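Local coordinates for protein nucleoporin NUP82 (Chaetomium thermophilum, PDB 5CWW) that probably serves as a structural component of the nuclear pore complex and as a docking partner for transport factors, this chain holding its N-terminal beta-propeller domain, at residues S177-P182 with A257-R262; H181-N186 with P286-R291; A225-L230 with Q449-R454; Q330-S335 with P360-L365; A508-I513 with R551-T556. One frame throughout, in Å; residues are numbered along the deposited sequence.

The segments lie in a beta-propeller, apart from a helical insertion. From the N terminus, 177-182 meets 257-262 in interaction 1. This closes a loop between the inner strands of two successive blades. The next residues, 181-186, reach on to 286-291 in interaction 2, which shares His181 and Pro182 with the first. Interaction 3 crosses both: 225-230 starts within their loops and pairs far down the chain with 449-454. Interaction 4 falls inside that long span and packs helix 321-338 on 360-365. Interactions 2, 3 and 4 touch through Pro286, Trp333 and Trp450. Interaction 5 comes last, in series. It joins two neighbouring strands of a later blade, across the chain's centre from interactions 2 to 4.

Interaction 1: S177-P182 with A257-R262; sequences SAVWHP and ACFPTR
The Phe259 ring lies against three residues of 177-182: Val179, His181 and Pro182. Pro182 covers one face. Its CD stands 3.8 Å from the centroid of the Phe259 ring, displaced toward the rim, which is a CH-pi contact. The proline ring and the phenyl group cross at about a right angle. His181 meets the far end of the phenyl group, with its CD2 3.4 Å from Phe259 CZ. The two ring planes are inclined by 50°. Val179 comes in obliquely and sets CG2 3.8 Å from Phe259 CD2. These side chains pack between the innermost strands of two successive propeller blades, 175-180 and 254-258, close to the centre of the chain. The two segments run roughly parallel, their end-to-end directions 21° apart. Val191 of strand 189-194 also touches Val179 and Phe259. Further up the strands the packing gives way to a polar link. Ser177 OG sits beside its own backbone N (chi1 -57°) and accepts a hydrogen bond from Ala257 N at 3.0 Å. At the other end Pro182 CB touches Arg262 CG at 3.9 Å, where the arginine is exposed and poorly ordered.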
# COMPACT_ATOMS: atom_id res chain seq x y z
N SER B 177 -1.69 -1.50 6.03
CA SER B 177 -1.66 -2.72 5.24
C SER B 177 -0.61 -3.69 5.75
O SER B 177 0.46 -3.29 6.21
CB SER B 177 -1.38 -2.41 3.77
OG SER B 177 -2.34 -1.51 3.25
N ALA B 178 -0.95 -4.97 5.67
CA ALA B 178 -0.01 -6.05 5.89
C ALA B 178 -0.17 -7.04 4.76
O ALA B 178 -1.23 -7.64 4.60
CB ALA B 178 -0.25 -6.71 7.24
N VAL B 179 0.88 -7.20 3.95
CA VAL B 179 0.83 -8.09 2.80
C VAL B 179 2.09 -8.93 2.75
O VAL B 179 3.20 -8.44 2.95
CB VAL B 179 0.68 -7.31 1.48
CG1 VAL B 179 -0.70 -6.66 1.41
CG2 VAL B 179 1.77 -6.25 1.33
N TRP B 180 1.91 -10.22 2.50
CA TRP B 180 3.03 -11.16 2.45
C TRP B 180 3.73 -11.02 1.11
O TRP B 180 3.08 -10.84 0.08
CB TRP B 180 2.54 -12.59 2.68
CG TRP B 180 1.88 -12.77 4.02
CD1 TRP B 180 0.56 -12.58 4.32
CD2 TRP B 180 2.52 -13.17 5.24
NE1 TRP B 180 0.34 -12.84 5.66
CE2 TRP B 180 1.53 -13.20 6.24
CE3 TRP B 180 3.83 -13.51 5.58
CZ2 TRP B 180 1.81 -13.56 7.56
CZ3 TRP B 180 4.11 -13.86 6.89
CH2 TRP B 180 3.10 -13.88 7.86
N HIS B 181 5.06 -11.08 1.12
CA HIS B 181 5.81 -10.91 -0.11
C HIS B 181 5.65 -12.14 -1.01
O HIS B 181 5.87 -13.26 -0.55
CB HIS B 181 7.29 -10.65 0.18
CG HIS B 181 8.01 -9.99 -0.96
ND1 HIS B 181 8.21 -10.62 -2.17
CD2 HIS B 181 8.56 -8.76 -1.07
CE1 HIS B 181 8.86 -9.80 -2.98
NE2 HIS B 181 9.09 -8.67 -2.34
N PRO B 182 5.26 -11.94 -2.28
CA PRO B 182 5.04 -13.07 -3.20
C PRO B 182 6.27 -13.98 -3.35
O PRO B 182 6.12 -15.14 -3.71
CB PRO B 182 4.73 -12.38 -4.53
CG PRO B 182 4.24 -11.04 -4.18
CD PRO B 182 4.95 -10.65 -2.92
N ALA B 257 -1.80 -0.61 0.48
CA ALA B 257 -0.69 -1.06 -0.35
C ALA B 257 -0.90 -2.52 -0.71
O ALA B 257 -1.54 -3.27 0.03
CB ALA B 257 0.63 -0.87 0.36
N CYS B 258 -0.36 -2.93 -1.86
CA CYS B 258 -0.47 -4.31 -2.28
C CYS B 258 0.67 -4.70 -3.20
O CYS B 258 1.30 -3.85 -3.83
CB CYS B 258 -1.81 -4.55 -2.97
SG CYS B 258 -1.97 -3.68 -4.54
N PHE B 259 0.95 -6.00 -3.25
CA PHE B 259 1.76 -6.58 -4.31
C PHE B 259 0.81 -7.08 -5.39
O PHE B 259 -0.35 -7.37 -5.11
CB PHE B 259 2.62 -7.74 -3.80
CG PHE B 259 3.81 -7.30 -3.00
CD1 PHE B 259 4.91 -6.74 -3.62
CD2 PHE B 259 3.83 -7.45 -1.62
CE1 PHE B 259 6.01 -6.33 -2.89
CE2 PHE B 259 4.93 -7.05 -0.88
CZ PHE B 259 6.02 -6.49 -1.52
N PRO B 260 1.30 -7.17 -6.64
CA PRO B 260 0.44 -7.79 -7.64
C PRO B 260 0.07 -9.21 -7.27
O PRO B 260 0.82 -9.88 -6.55
CB PRO B 260 1.30 -7.76 -8.91
CG PRO B 260 2.16 -6.56 -8.72
CD PRO B 260 2.48 -6.54 -7.25
N THR B 261 -1.10 -9.63 -7.72
CA THR B 261 -1.51 -11.02 -7.68
C THR B 261 -0.36 -11.88 -8.19
O THR B 261 0.30 -11.49 -9.16
CB THR B 261 -2.77 -11.25 -8.54
OG1 THR B 261 -2.50 -10.82 -9.88
CG2 THR B 261 -3.94 -10.46 -7.99
N ARG B 262 -0.09 -13.01 -7.56
CA ARG B 262 1.08 -13.79 -7.96
C ARG B 262 0.81 -14.49 -9.28
O ARG B 262 -0.19 -14.21 -9.95
CB ARG B 262 1.47 -14.81 -6.89
CG ARG B 262 2.98 -15.07 -6.82
CD ARG B 262 3.31 -16.45 -6.27
NE ARG B 262 4.75 -16.70 -6.28
CZ ARG B 262 5.32 -17.81 -5.83
NH1 ARG B 262 4.58 -18.79 -5.32
NH2 ARG B 262 6.64 -17.95 -5.88

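Interaction 2: H181-N186 with P286-R291; sequences HPLGVN and PLLPQR
A type I beta turn from His181 to Gly184 forms part of the link between strands 175-180 and 189-194 of one propeller blade. Here it packs on the loop that follows strand 281-284 of the next blade. The His181 ring joins the two loops. Its NE2 donates a short, nearly straight hydrogen bond to Leu287 O, 2.6 Å long with 173° at the hydrogen. Its ND1 accepts from Leu183 N at 3.1 Å, inside the turn. Both partners lie in the ring plane, so together they fix the ring's rotation. They also suggest a neutral ring protonated on NE2. Pro289 CD rests over one face, 3.7 Å from the centroid of the His181 ring, in a CH-pi contact. Beside the ring, Leu183 CD1 meets Leu288 CD2 at 3.9 Å. Leu288 also touches Trp333 of helix 321-338. Past the turn, Val185 CG2 approaches Arg291 O at 3.8 Å. Water 1 bridges the same residues: it accepts from Val185 N at 2.9 Å and donates to Arg291 O at 2.6 Å.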
# COMPACT_ATOMS: atom_id res chain seq x y z
N HIS B 181 5.06 -11.08 1.12
CA HIS B 181 5.81 -10.91 -0.11
C HIS B 181 5.65 -12.14 -1.01
O HIS B 181 5.87 -13.26 -0.55
CB HIS B 181 7.29 -10.65 0.18
CG HIS B 181 8.01 -9.99 -0.96
ND1 HIS B 181 8.21 -10.62 -2.17
CD2 HIS B 181 8.56 -8.76 -1.07
CE1 HIS B 181 8.86 -9.80 -2.98
NE2 HIS B 181 9.09 -8.67 -2.34
N PRO B 182 5.26 -11.94 -2.28
CA PRO B 182 5.04 -13.07 -3.20
C PRO B 182 6.27 -13.98 -3.35
O PRO B 182 6.12 -15.14 -3.71
CB PRO B 182 4.73 -12.38 -4.53
CG PRO B 182 4.24 -11.04 -4.18
CD PRO B 182 4.95 -10.65 -2.92
N LEU B 183 7.45 -13.43 -3.10
CA LEU B 183 8.70 -14.15 -3.33
C LEU B 183 9.43 -14.48 -2.03
O LEU B 183 10.57 -14.91 -2.04
CB LEU B 183 9.62 -13.33 -4.24
CG LEU B 183 9.00 -12.88 -5.57
CD1 LEU B 183 10.01 -12.06 -6.36
CD2 LEU B 183 8.52 -14.07 -6.38
N GLY B 184 8.75 -14.26 -0.90
CA GLY B 184 9.34 -14.53 0.40
C GLY B 184 9.59 -16.01 0.62
O GLY B 184 8.75 -16.84 0.28
N VAL B 185 10.76 -16.34 1.17
CA VAL B 185 11.11 -17.72 1.47
C VAL B 185 10.07 -18.32 2.42
O VAL B 185 9.74 -17.73 3.45
CB VAL B 185 12.51 -17.82 2.11
CG1 VAL B 185 12.88 -19.28 2.38
CG2 VAL B 185 13.55 -17.18 1.20
N ASN B 186 9.55 -19.49 2.06
CA ASN B 186 8.53 -20.19 2.85
C ASN B 186 7.26 -19.36 3.07
O ASN B 186 6.44 -19.70 3.92
CB ASN B 186 9.10 -20.60 4.21
CG ASN B 186 10.27 -21.56 4.10
OD1 ASN B 186 10.31 -22.40 3.20
ND2 ASN B 186 11.24 -21.42 5.00
N PRO B 286 12.71 -2.64 -7.66
CA PRO B 286 12.35 -3.94 -7.09
C PRO B 286 12.46 -3.99 -5.56
O PRO B 286 13.54 -3.76 -5.03
CB PRO B 286 13.36 -4.88 -7.73
CG PRO B 286 14.59 -4.05 -7.87
CD PRO B 286 14.14 -2.61 -8.01
N LEU B 287 11.36 -4.30 -4.89
CA LEU B 287 11.35 -4.43 -3.44
C LEU B 287 11.46 -5.90 -3.05
O LEU B 287 10.52 -6.67 -3.26
CB LEU B 287 10.09 -3.81 -2.84
CG LEU B 287 9.99 -3.83 -1.31
CD1 LEU B 287 11.07 -2.96 -0.68
CD2 LEU B 287 8.61 -3.39 -0.86
N LEU B 288 12.60 -6.27 -2.48
CA LEU B 288 12.86 -7.66 -2.10
C LEU B 288 13.32 -7.77 -0.65
O LEU B 288 14.01 -6.88 -0.14
CB LEU B 288 13.92 -8.27 -3.02
CG LEU B 288 13.50 -8.62 -4.45
CD1 LEU B 288 14.72 -8.98 -5.27
CD2 LEU B 288 12.50 -9.76 -4.46
N PRO B 289 12.95 -8.86 0.03
CA PRO B 289 13.59 -9.14 1.32
C PRO B 289 15.04 -9.57 1.11
O PRO B 289 15.46 -9.73 -0.03
CB PRO B 289 12.74 -10.28 1.91
CG PRO B 289 12.02 -10.87 0.75
CD PRO B 289 11.83 -9.78 -0.24
N GLN B 290 15.79 -9.75 2.20
CA GLN B 290 17.20 -10.12 2.10
C GLN B 290 17.39 -11.41 1.31
O GLN B 290 18.39 -11.58 0.62
CB GLN B 290 17.81 -10.29 3.50
CG GLN B 290 17.89 -9.00 4.29
CD GLN B 290 18.58 -9.17 5.62
OE1 GLN B 290 19.47 -8.39 5.97
NE2 GLN B 290 18.18 -10.18 6.38
N ARG B 291 16.42 -12.31 1.43
CA ARG B 291 16.44 -13.57 0.70
C ARG B 291 15.08 -13.79 0.06
O ARG B 291 14.05 -13.45 0.63
CB ARG B 291 16.79 -14.72 1.64
CG ARG B 291 18.28 -14.84 1.94
CD ARG B 291 18.55 -15.79 3.09
NE ARG B 291 18.50 -15.10 4.38
CZ ARG B 291 19.53 -14.49 4.96
NH1 ARG B 291 20.72 -14.47 4.37
NH2 ARG B 291 19.37 -13.90 6.14
O HOH W 1 12.13 -13.99 2.31

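Interaction 3: A225-L230 with Q449-R454; sequences ADATYL and QWLPPR
Tyr229 and Arg454 each carry CG anti to their own carbonyl carbon (chi1 -57° and -65°), and Tyr229 CG comes within 3.6 Å of Arg454 CG. Arg454 CG lies over one face of the phenol ring as a CH-pi contact. Thr228 CG2 covers the opposite face. The arginine chain runs extended to NE and crosses the tyrosine at about a right angle. Its NH1 reaches Tyr229 CD2 at 3.5 Å, with ring and guanidinium planes 36° apart. NE pairs with Asp231 in a salt bridge. Pro452 O sits in the plane of the phenol ring, at its edge. The same oxygen accepts a hydrogen bond from Leu230 N at 3.0 Å, and Tyr229 CA approaches it at 3.3 Å. Leu451 CD1 packs on Ala227 CB at 3.7 Å. Asp226 pairs with a basic side chain of another protein's chain. This surface contact joins the loop after helix 221-225 to the loop between strands 437-441 and 469-476, beside Gln329 of helix 321-338, which binds Leu451 O.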
# COMPACT_ATOMS: atom_id res chain seq x y z
N ALA B 225 11.09 10.10 -1.25
CA ALA B 225 10.42 10.88 -2.29
C ALA B 225 11.21 12.12 -2.68
O ALA B 225 11.19 12.54 -3.83
CB ALA B 225 9.02 11.27 -1.83
N ASP B 226 11.92 12.69 -1.71
CA ASP B 226 12.60 13.96 -1.91
C ASP B 226 14.12 13.79 -2.04
O ASP B 226 14.85 14.77 -2.14
CB ASP B 226 12.28 14.91 -0.75
CG ASP B 226 10.79 15.13 -0.59
OD1 ASP B 226 10.11 15.35 -1.62
OD2 ASP B 226 10.30 15.09 0.56
N ALA B 227 14.57 12.55 -2.04
CA ALA B 227 15.99 12.24 -2.09
C ALA B 227 16.54 12.39 -3.51
O ALA B 227 15.79 12.30 -4.48
CB ALA B 227 16.24 10.83 -1.58
N THR B 228 17.85 12.59 -3.61
CA THR B 228 18.51 12.82 -4.89
C THR B 228 19.37 11.63 -5.30
O THR B 228 19.44 11.30 -6.48
CB THR B 228 19.39 14.09 -4.84
OG1 THR B 228 18.59 15.22 -4.48
CG2 THR B 228 20.06 14.35 -6.18
N TYR B 229 20.02 10.99 -4.33
CA TYR B 229 20.95 9.90 -4.62
C TYR B 229 20.56 8.62 -3.89
O TYR B 229 19.94 8.67 -2.83
CB TYR B 229 22.37 10.32 -4.23
CG TYR B 229 22.84 11.57 -4.93
CD1 TYR B 229 23.22 11.55 -6.27
CD2 TYR B 229 22.90 12.79 -4.26
CE1 TYR B 229 23.65 12.69 -6.92
CE2 TYR B 229 23.33 13.94 -4.90
CZ TYR B 229 23.70 13.88 -6.22
OH TYR B 229 24.12 15.03 -6.86
N LEU B 230 20.93 7.48 -4.46
CA LEU B 230 20.50 6.17 -3.96
C LEU B 230 21.11 5.79 -2.61
O LEU B 230 20.64 4.84 -1.97
CB LEU B 230 20.82 5.07 -4.99
CG LEU B 230 22.27 4.91 -5.48
CD1 LEU B 230 23.20 4.29 -4.44
CD2 LEU B 230 22.29 4.05 -6.73
N GLN B 449 13.86 0.60 -10.87
CA GLN B 449 14.53 1.89 -10.93
C GLN B 449 15.09 2.30 -9.58
O GLN B 449 14.49 2.05 -8.53
CB GLN B 449 13.57 2.97 -11.45
CG GLN B 449 13.19 2.81 -12.91
CD GLN B 449 12.54 4.04 -13.50
OE1 GLN B 449 12.85 5.17 -13.11
NE2 GLN B 449 11.64 3.84 -14.45
N TRP B 450 16.26 2.92 -9.62
CA TRP B 450 16.91 3.48 -8.44
C TRP B 450 17.26 4.94 -8.70
O TRP B 450 17.38 5.35 -9.85
CB TRP B 450 18.18 2.70 -8.09
CG TRP B 450 17.97 1.27 -7.71
CD1 TRP B 450 17.92 0.76 -6.45
CD2 TRP B 450 17.79 0.16 -8.60
NE1 TRP B 450 17.72 -0.60 -6.50
CE2 TRP B 450 17.63 -0.99 -7.81
CE3 TRP B 450 17.74 0.03 -9.99
CZ2 TRP B 450 17.43 -2.25 -8.35
CZ3 TRP B 450 17.54 -1.23 -10.54
CH2 TRP B 450 17.39 -2.35 -9.72
N LEU B 451 17.44 5.71 -7.64
CA LEU B 451 17.96 7.06 -7.78
C LEU B 451 19.39 6.99 -8.30
O LEU B 451 20.04 5.96 -8.19
CB LEU B 451 17.92 7.80 -6.44
CG LEU B 451 16.52 8.17 -5.94
CD1 LEU B 451 16.57 8.56 -4.47
CD2 LEU B 451 15.93 9.30 -6.78
N PRO B 452 19.89 8.09 -8.89
CA PRO B 452 21.25 8.10 -9.43
C PRO B 452 22.33 7.91 -8.36
O PRO B 452 22.08 8.20 -7.19
CB PRO B 452 21.38 9.49 -10.07
CG PRO B 452 20.00 9.96 -10.26
CD PRO B 452 19.17 9.34 -9.19
N PRO B 453 23.52 7.44 -8.76
CA PRO B 453 24.67 7.46 -7.85
C PRO B 453 25.25 8.86 -7.75
O PRO B 453 25.00 9.68 -8.63
CB PRO B 453 25.65 6.49 -8.50
CG PRO B 453 25.35 6.59 -9.96
CD PRO B 453 23.86 6.83 -10.06
N ARG B 454 26.01 9.14 -6.70
CA ARG B 454 26.62 10.45 -6.52
C ARG B 454 27.68 10.72 -7.59
O ARG B 454 28.10 11.86 -7.79
CB ARG B 454 27.23 10.57 -5.13
CG ARG B 454 26.20 10.52 -4.01
CD ARG B 454 26.84 10.62 -2.64
NE ARG B 454 25.85 10.51 -1.57
CZ ARG B 454 25.12 11.52 -1.11
NH1 ARG B 454 25.24 12.73 -1.63
NH2 ARG B 454 24.25 11.30 -0.13

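Interaction 4: Q330-S335 with P360-L365; sequences QLEWMS and PSRPGL
Trp333 reaches from helix 321-338 across to the loop 360-365. Its CB touches Pro363 CD at 4.1 Å. CG is anti to the backbone N (chi1 -177°), which carries it toward Pro360. Further along, CD1 meets Pro360 CB at 3.6 Å. NE1 comes closest to the proline ring: Pro360 CG is 3.4 Å from Trp333 NE1. That carbon stands over the five-membered ring, in a CH-pi contact. On the opposite face of the indole Pro286 CG lies 3.8 Å from Trp333 NE1, and on the six-membered ring CZ2 touches Leu288 CD1. The five-membered ring is thus held between two prolines. The helix belongs to an insertion between strands 281-284 and 369-370 of one propeller blade, and Trp333 packs between loop 360-365 and residues of that blade. The rings of Trp267 and Trp450 also meet this indole. Near its start a backbone contact joins in, Trp333 CA to Arg362 O at 3.6 Å. The peptide bond between Arg362 and Pro363 is cis. Glu332 is extended and crosses Arg362 at about a right angle, bringing OE2 to Arg362 CB at 3.4 Å. Arg362 NE has a long, weak ion pair with Glu336.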
# COMPACT_ATOMS: atom_id res chain seq x y z
N GLN B 330 19.76 -1.75 -13.94
CA GLN B 330 19.11 -3.05 -14.02
C GLN B 330 20.11 -4.15 -14.34
O GLN B 330 20.00 -5.26 -13.83
CB GLN B 330 18.00 -3.03 -15.07
CG GLN B 330 16.76 -2.27 -14.66
CD GLN B 330 15.62 -2.44 -15.65
OE1 GLN B 330 15.75 -3.15 -16.64
NE2 GLN B 330 14.50 -1.78 -15.38
N LEU B 331 21.07 -3.84 -15.21
CA LEU B 331 22.10 -4.81 -15.57
C LEU B 331 23.01 -5.09 -14.38
O LEU B 331 23.46 -6.22 -14.18
CB LEU B 331 22.92 -4.29 -16.75
CG LEU B 331 24.08 -5.17 -17.21
CD1 LEU B 331 23.61 -6.59 -17.51
CD2 LEU B 331 24.76 -4.56 -18.42
N GLU B 332 23.28 -4.06 -13.59
CA GLU B 332 24.09 -4.20 -12.39
C GLU B 332 23.37 -5.07 -11.36
O GLU B 332 23.97 -5.95 -10.74
CB GLU B 332 24.41 -2.82 -11.81
CG GLU B 332 25.41 -2.85 -10.66
CD GLU B 332 25.82 -1.45 -10.23
OE1 GLU B 332 25.35 -0.47 -10.84
OE2 GLU B 332 26.63 -1.34 -9.28
N TRP B 333 22.07 -4.82 -11.20
CA TRP B 333 21.22 -5.62 -10.33
C TRP B 333 21.26 -7.09 -10.72
O TRP B 333 21.45 -7.97 -9.88
CB TRP B 333 19.79 -5.08 -10.37
CG TRP B 333 18.82 -5.77 -9.46
CD1 TRP B 333 18.61 -5.50 -8.14
CD2 TRP B 333 17.92 -6.82 -9.81
NE1 TRP B 333 17.63 -6.33 -7.64
CE2 TRP B 333 17.19 -7.14 -8.64
CE3 TRP B 333 17.65 -7.52 -10.99
CZ2 TRP B 333 16.22 -8.14 -8.63
CZ3 TRP B 333 16.68 -8.51 -10.97
CH2 TRP B 333 15.98 -8.81 -9.80
N MET B 334 21.08 -7.36 -12.01
CA MET B 334 21.05 -8.73 -12.52
C MET B 334 22.39 -9.44 -12.37
O MET B 334 22.43 -10.65 -12.15
CB MET B 334 20.62 -8.74 -13.99
CG MET B 334 20.53 -10.13 -14.61
SD MET B 334 19.44 -11.25 -13.71
CE MET B 334 17.85 -10.45 -13.96
N SER B 335 23.48 -8.70 -12.50
CA SER B 335 24.82 -9.29 -12.43
C SER B 335 25.08 -9.89 -11.05
O SER B 335 25.86 -10.83 -10.91
CB SER B 335 25.89 -8.25 -12.76
OG SER B 335 26.05 -7.32 -11.70
N PRO B 360 20.23 -8.57 -4.39
CA PRO B 360 21.39 -7.80 -4.86
C PRO B 360 21.64 -6.58 -3.98
O PRO B 360 20.68 -5.92 -3.57
CB PRO B 360 20.99 -7.39 -6.27
CG PRO B 360 20.07 -8.48 -6.72
CD PRO B 360 19.30 -8.87 -5.49
N SER B 361 22.90 -6.28 -3.71
CA SER B 361 23.26 -5.12 -2.90
C SER B 361 23.44 -3.89 -3.78
O SER B 361 23.29 -2.76 -3.32
CB SER B 361 24.54 -5.39 -2.11
OG SER B 361 24.31 -6.37 -1.11
N ARG B 362 23.76 -4.12 -5.05
CA ARG B 362 23.90 -3.03 -6.02
C ARG B 362 22.69 -3.02 -6.95
O ARG B 362 22.11 -4.08 -7.21
CB ARG B 362 25.18 -3.19 -6.83
CG ARG B 362 26.42 -3.43 -5.99
CD ARG B 362 27.63 -3.75 -6.86
NE ARG B 362 28.75 -4.26 -6.08
CZ ARG B 362 29.91 -4.64 -6.60
NH1 ARG B 362 30.12 -4.56 -7.91
NH2 ARG B 362 30.88 -5.09 -5.81
N PRO B 363 22.29 -1.84 -7.46
CA PRO B 363 22.88 -0.52 -7.20
C PRO B 363 22.61 -0.03 -5.78
O PRO B 363 23.35 0.81 -5.27
CB PRO B 363 22.19 0.39 -8.23
CG PRO B 363 21.54 -0.53 -9.21
CD PRO B 363 21.22 -1.77 -8.46
N GLY B 364 21.56 -0.56 -5.16
CA GLY B 364 21.21 -0.20 -3.79
C GLY B 364 20.05 -1.04 -3.29
O GLY B 364 19.38 -1.70 -4.08
N LEU B 365 19.81 -1.01 -1.99
CA LEU B 365 18.75 -1.82 -1.39
C LEU B 365 17.37 -1.18 -1.58
O LEU B 365 16.37 -1.88 -1.71
CB LEU B 365 19.00 -2.02 0.10
CG LEU B 365 20.34 -2.66 0.51
CD1 LEU B 365 20.31 -3.00 1.99
CD2 LEU B 365 20.66 -3.89 -0.32

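Interaction 5: A508-I513 with R551-T556; sequences AGITYI and RIFTQT
A classic beta bulge interrupts the antiparallel pairing of strands 509-514 and 548-554, the third and the outermost strand of one propeller blade. Ile552 and Phe553 both face Ile510. Ile510 N donates to Phe553 O at 3.0 Å, while Ile510 O accepts from Ile552 N at 3.2 Å. The packing is tight around these residues. Ile552 CG1 lies between its backbone N and carbonyl carbon (chi1 62°), close to Ile510 O. CD1 continues from it to Ile510 CG2, at 3.5 Å from Ile552 CD1. Phe553 packs more loosely on Ile510, and its ring also meets Phe7 edge-to-face. Gly509 CA comes within 3.2 Å of Phe553 O, and a CB on this glycine would run into that oxygen. The face with Thr511 and Arg551 is looser. Thr511 OG1 stays 4.1 Å from Arg551 NE, and the guanidinium makes its salt bridge with Glu483. With CG anti to the backbone N (chi1 179°), Arg551 still brings CG near Ile510 O. At the end of the pairing a water joins the contact. Gln555 N donates to Ala508 O at 2.9 Å. Water 2 lies 2.8 Å from Ala508 O and equally far from Gln555 O.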
# COMPACT_ATOMS: atom_id res chain seq x y z
N ALA B 508 -22.86 -0.51 2.38
CA ALA B 508 -24.06 -0.43 1.57
C ALA B 508 -24.34 -1.75 0.86
O ALA B 508 -25.50 -2.10 0.61
CB ALA B 508 -23.94 0.69 0.55
N GLY B 509 -23.29 -2.49 0.53
CA GLY B 509 -23.44 -3.78 -0.13
C GLY B 509 -22.16 -4.30 -0.76
O GLY B 509 -21.09 -3.70 -0.61
N ILE B 510 -22.28 -5.42 -1.47
CA ILE B 510 -21.14 -6.06 -2.12
C ILE B 510 -21.36 -6.10 -3.64
O ILE B 510 -22.47 -6.33 -4.11
CB ILE B 510 -20.93 -7.50 -1.60
CG1 ILE B 510 -20.80 -7.49 -0.07
CG2 ILE B 510 -19.70 -8.13 -2.24
CD1 ILE B 510 -20.75 -8.87 0.56
N THR B 511 -20.28 -5.89 -4.39
CA THR B 511 -20.33 -5.88 -5.85
C THR B 511 -19.28 -6.79 -6.47
O THR B 511 -18.12 -6.78 -6.08
CB THR B 511 -20.12 -4.45 -6.40
OG1 THR B 511 -21.14 -3.58 -5.87
CG2 THR B 511 -20.19 -4.43 -7.92
N TYR B 512 -19.72 -7.58 -7.45
CA TYR B 512 -18.82 -8.42 -8.25
C TYR B 512 -18.39 -7.66 -9.50
O TYR B 512 -19.21 -7.00 -10.14
CB TYR B 512 -19.51 -9.73 -8.64
CG TYR B 512 -18.75 -10.55 -9.66
CD1 TYR B 512 -17.72 -11.40 -9.26
CD2 TYR B 512 -19.06 -10.49 -11.01
CE1 TYR B 512 -17.02 -12.16 -10.18
CE2 TYR B 512 -18.37 -11.25 -11.94
CZ TYR B 512 -17.35 -12.08 -11.52
OH TYR B 512 -16.65 -12.84 -12.43
N ILE B 513 -17.11 -7.75 -9.83
CA ILE B 513 -16.56 -7.07 -11.00
C ILE B 513 -15.68 -8.05 -11.77
O ILE B 513 -14.97 -8.85 -11.17
CB ILE B 513 -15.72 -5.83 -10.61
CG1 ILE B 513 -16.58 -4.80 -9.88
CG2 ILE B 513 -15.08 -5.20 -11.85
CD1 ILE B 513 -15.78 -3.71 -9.18
N ARG B 551 -24.31 -6.11 -8.68
CA ARG B 551 -24.47 -6.15 -7.24
C ARG B 551 -25.09 -7.47 -6.80
O ARG B 551 -26.11 -7.89 -7.34
CB ARG B 551 -25.34 -4.99 -6.76
CG ARG B 551 -25.54 -5.00 -5.26
CD ARG B 551 -25.96 -3.66 -4.72
NE ARG B 551 -24.99 -2.61 -5.00
CZ ARG B 551 -25.02 -1.41 -4.44
NH1 ARG B 551 -24.10 -0.50 -4.75
NH2 ARG B 551 -25.95 -1.11 -3.55
N ILE B 552 -24.46 -8.10 -5.83
CA ILE B 552 -24.88 -9.40 -5.34
C ILE B 552 -25.65 -9.28 -4.03
O ILE B 552 -26.45 -10.15 -3.68
CB ILE B 552 -23.68 -10.33 -5.14
CG1 ILE B 552 -22.73 -9.75 -4.09
CG2 ILE B 552 -22.94 -10.51 -6.46
CD1 ILE B 552 -21.66 -10.68 -3.68
N PHE B 553 -25.41 -8.19 -3.31
CA PHE B 553 -25.97 -8.00 -1.98
C PHE B 553 -26.09 -6.53 -1.63
O PHE B 553 -25.22 -5.72 -1.95
CB PHE B 553 -25.10 -8.70 -0.93
CG PHE B 553 -25.52 -8.43 0.49
CD1 PHE B 553 -26.60 -9.10 1.04
CD2 PHE B 553 -24.84 -7.51 1.27
CE1 PHE B 553 -27.00 -8.85 2.34
CE2 PHE B 553 -25.23 -7.26 2.57
CZ PHE B 553 -26.31 -7.94 3.10
N THR B 554 -27.19 -6.19 -0.97
CA THR B 554 -27.44 -4.83 -0.51
C THR B 554 -27.94 -4.84 0.93
O THR B 554 -28.88 -5.56 1.26
CB THR B 554 -28.48 -4.12 -1.39
OG1 THR B 554 -28.13 -4.29 -2.77
CG2 THR B 554 -28.53 -2.63 -1.07
N GLN B 555 -27.30 -4.05 1.78
CA GLN B 555 -27.71 -3.92 3.17
C GLN B 555 -28.70 -2.76 3.29
O GLN B 555 -28.44 -1.66 2.79
CB GLN B 555 -26.49 -3.69 4.07
CG GLN B 555 -26.80 -3.70 5.55
CD GLN B 555 -25.57 -3.81 6.43
OE1 GLN B 555 -25.65 -4.21 7.58
NE2 GLN B 555 -24.41 -3.43 5.88
N THR B 556 -29.83 -3.01 3.94
CA THR B 556 -30.92 -2.04 4.02
C THR B 556 -31.09 -1.46 5.41
O THR B 556 -31.28 -2.19 6.38
CB THR B 556 -32.25 -2.68 3.58
OG1 THR B 556 -32.53 -3.82 4.41
CG2 THR B 556 -32.18 -3.12 2.13
O HOH W 2 -27.57 -0.18 0.58